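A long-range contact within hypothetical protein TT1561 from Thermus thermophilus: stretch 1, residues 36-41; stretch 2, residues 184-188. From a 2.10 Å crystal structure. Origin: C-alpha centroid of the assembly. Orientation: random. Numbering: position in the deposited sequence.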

ATOM      1  N   ILE A  36      -2.500 -13.087 -14.700  1.00 17.56           N
ATOM      2  CA  ILE A  36      -1.846 -13.573 -15.901  1.00 19.12           C
ATOM      3  C   ILE A  36      -2.660 -14.755 -16.389  1.00 18.64           C
ATOM      4  O   ILE A  36      -3.119 -15.582 -15.591  1.00 19.91           O
ATOM      5  CB  ILE A  36      -0.415 -14.092 -15.611  1.00 19.55           C
ATOM      6  CG1 ILE A  36       0.531 -12.930 -15.326  1.00 21.26           C
ATOM      7  CG2 ILE A  36       0.055 -14.971 -16.759  1.00 24.01           C
ATOM      8  CD1 ILE A  36       1.926 -13.335 -14.832  1.00 21.02           C
ATOM      9  N   ALA A  37      -2.875 -14.823 -17.698  1.00 16.62           N
ATOM     10  CA  ALA A  37      -3.594 -15.940 -18.280  1.00 17.93           C
ATOM     11  C   ALA A  37      -2.690 -16.453 -19.392  1.00 20.36           C
ATOM     12  O   ALA A  37      -2.222 -15.678 -20.227  1.00 19.85           O
ATOM     13  CB  ALA A  37      -4.933 -15.495 -18.832  1.00 20.33           C
ATOM     14  N   LEU A  38      -2.422 -17.752 -19.398  1.00 22.52           N
ATOM     15  CA  LEU A  38      -1.527 -18.293 -20.413  1.00 23.16           C
ATOM     16  C   LEU A  38      -2.061 -19.577 -21.046  1.00 23.36           C
ATOM     17  O   LEU A  38      -2.409 -20.549 -20.361  1.00 21.98           O
ATOM     18  CB  LEU A  38      -0.137 -18.491 -19.794  1.00 24.51           C
ATOM     19  CG  LEU A  38       1.027 -18.873 -20.710  1.00 26.35           C
ATOM     20  CD1 LEU A  38       2.401 -18.616 -20.031  1.00 25.73           C
ATOM     21  CD2 LEU A  38       0.835 -20.313 -21.082  1.00 26.61           C
ATOM     22  N   ILE A  39      -2.143 -19.542 -22.375  1.00 21.72           N
ATOM     23  CA  ILE A  39      -2.654 -20.639 -23.183  1.00 22.10           C
ATOM     24  C   ILE A  39      -1.495 -21.421 -23.800  1.00 22.13           C
ATOM     25  O   ILE A  39      -0.546 -20.814 -24.275  1.00 21.78           O
ATOM     26  CB  ILE A  39      -3.538 -20.096 -24.346  1.00 21.68           C
ATOM     27  CG1 ILE A  39      -4.634 -19.157 -23.812  1.00 23.29           C
ATOM     28  CG2 ILE A  39      -4.200 -21.249 -25.061  1.00 21.68           C
ATOM     29  CD1 ILE A  39      -5.711 -19.870 -22.993  1.00 22.36           C
ATOM     30  N   GLY A  40      -1.579 -22.754 -23.810  1.00 23.69           N
ATOM     31  CA  GLY A  40      -0.503 -23.557 -24.389  1.00 25.52           C
ATOM     32  C   GLY A  40      -0.362 -23.338 -25.898  1.00 27.79           C
ATOM     33  O   GLY A  40      -1.060 -22.501 -26.460  1.00 28.21           O
ATOM     34  N   ASN A  41       0.528 -24.064 -26.572  1.00 27.59           N
ATOM     35  CA  ASN A  41       1.399 -25.076 -25.971  1.00 27.45           C
ATOM     36  C   ASN A  41       2.424 -24.436 -25.056  1.00 24.37           C
ATOM     37  O   ASN A  41       3.143 -23.530 -25.459  1.00 26.08           O
ATOM     38  CB  ASN A  41       2.163 -25.853 -27.069  1.00 28.19           C
ATOM     39  CG  ASN A  41       1.246 -26.478 -28.097  1.00 28.65           C
ATOM     40  OD1 ASN A  41       0.427 -27.342 -27.781  1.00 29.75           O
ATOM     41  ND2 ASN A  41       1.380 -26.043 -29.349  1.00 29.25           N
ATOM     42  N   VAL A 184     -13.075 -14.638 -23.304  1.00 21.31           N
ATOM     43  CA  VAL A 184     -12.640 -15.930 -23.812  1.00 19.94           C
ATOM     44  C   VAL A 184     -11.252 -15.664 -24.384  1.00 20.78           C
ATOM     45  O   VAL A 184     -11.074 -14.780 -25.245  1.00 20.94           O
ATOM     46  CB  VAL A 184     -13.553 -16.451 -24.958  1.00 21.84           C
ATOM     47  CG1 VAL A 184     -13.043 -17.829 -25.464  1.00 19.29           C
ATOM     48  CG2 VAL A 184     -14.978 -16.588 -24.470  1.00 19.14           C
ATOM     49  N   LEU A 185     -10.258 -16.377 -23.878  1.00 18.31           N
ATOM     50  CA  LEU A 185      -8.897 -16.220 -24.386  1.00 20.22           C
ATOM     51  C   LEU A 185      -8.552 -17.468 -25.218  1.00 19.71           C
ATOM     52  O   LEU A 185      -8.809 -18.599 -24.790  1.00 18.24           O
ATOM     53  CB  LEU A 185      -7.903 -16.075 -23.221  1.00 21.97           C
ATOM     54  CG  LEU A 185      -7.735 -14.672 -22.618  1.00 24.38           C
ATOM     55  CD1 LEU A 185      -6.943 -14.745 -21.318  1.00 26.06           C
ATOM     56  CD2 LEU A 185      -6.998 -13.778 -23.612  1.00 27.75           C
ATOM     57  N   VAL A 186      -7.994 -17.280 -26.410  1.00 20.23           N
ATOM     58  CA  VAL A 186      -7.633 -18.447 -27.233  1.00 19.42           C
ATOM     59  C   VAL A 186      -6.220 -18.306 -27.793  1.00 19.34           C
ATOM     60  O   VAL A 186      -5.663 -17.216 -27.864  1.00 19.52           O
ATOM     61  CB  VAL A 186      -8.637 -18.666 -28.427  1.00 21.59           C
ATOM     62  CG1 VAL A 186     -10.025 -18.994 -27.903  1.00 20.26           C
ATOM     63  CG2 VAL A 186      -8.667 -17.423 -29.326  1.00 19.67           C
ATOM     64  N   ALA A 187      -5.629 -19.423 -28.172  1.00 21.48           N
ATOM     65  CA  ALA A 187      -4.286 -19.405 -28.738  1.00 24.41           C
ATOM     66  C   ALA A 187      -4.297 -18.815 -30.152  1.00 24.91           C
ATOM     67  O   ALA A 187      -5.263 -18.960 -30.889  1.00 25.14           O
ATOM     68  CB  ALA A 187      -3.723 -20.835 -28.785  1.00 22.13           C
ATOM     69  N   GLY A 188      -3.218 -18.152 -30.527  1.00 28.64           N
ATOM     70  CA  GLY A 188      -3.154 -17.614 -31.871  1.00 31.75           C
ATOM     71  C   GLY A 188      -2.070 -16.577 -32.048  1.00 32.67           C
ATOM     72  O   GLY A 188      -1.622 -15.968 -31.076  1.00 32.41           O
TER

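Two strand segments from distant parts of the chain meet here mainly through apolar side-chain packing, some of it against backbone; no hydrogen bond crosses between them, and their axes come no closer than 7.7 Å, with N-to-C directions 45° apart. The rule is one of apolar packing, in which two alanines meet the larger Leu185 and Ile39 at their methyls.

Stretch 2 enters at Val184, whose side chain is out of reach of the other stretch and contributes nothing to the contact. Leu185 is the first to engage. Its CA-to-CB bond points toward stretch 1, and with chi1 near -84° and chi2 at t, the branch ending in CD1 reaches the methyl of Ala37, Leu185 CD1 to Ala37 CB at 3.3 Å. That is tight for two carbons, and alanine suits the spot because it presents a single methyl to the leucine tip. Ile39 adds its own end to the same residue: Ile39 CD1 lies 3.8 Å from Leu185 O and 4.4 Å from Leu185 CB, so it packs against backbone as well as side chain.

Alternation then takes over. Val186 points away, offering mainly its backbone, with Val186 C 4.4 Å from Ile39 CG1. On the facing strand Leu38 likewise points away, between Ala37 and Ile39, which both point toward stretch 2.

At Ala187 the backbones draw nearest, Ala187 CA lying 5.9 Å from Ile39 CA. Its CB leaves sideways, yet Ala187 CB still meets Ile39 CG2 at 3.8 Å and Gly40 O at 3.9 Å. The beta-branched Ile39, m at both chi angles, thus spans the contact, CD1 at Leu185 and CG2 at Ala187. Ala37, Ile39 and Leu185 are buried in the structure, whereas Ala187 is partly exposed. Gly188 ends the stretch beyond reach; its backbone angles would jam a CB against the preceding carbonyl O, which calls for glycine. The contact buries 216 Å² in all.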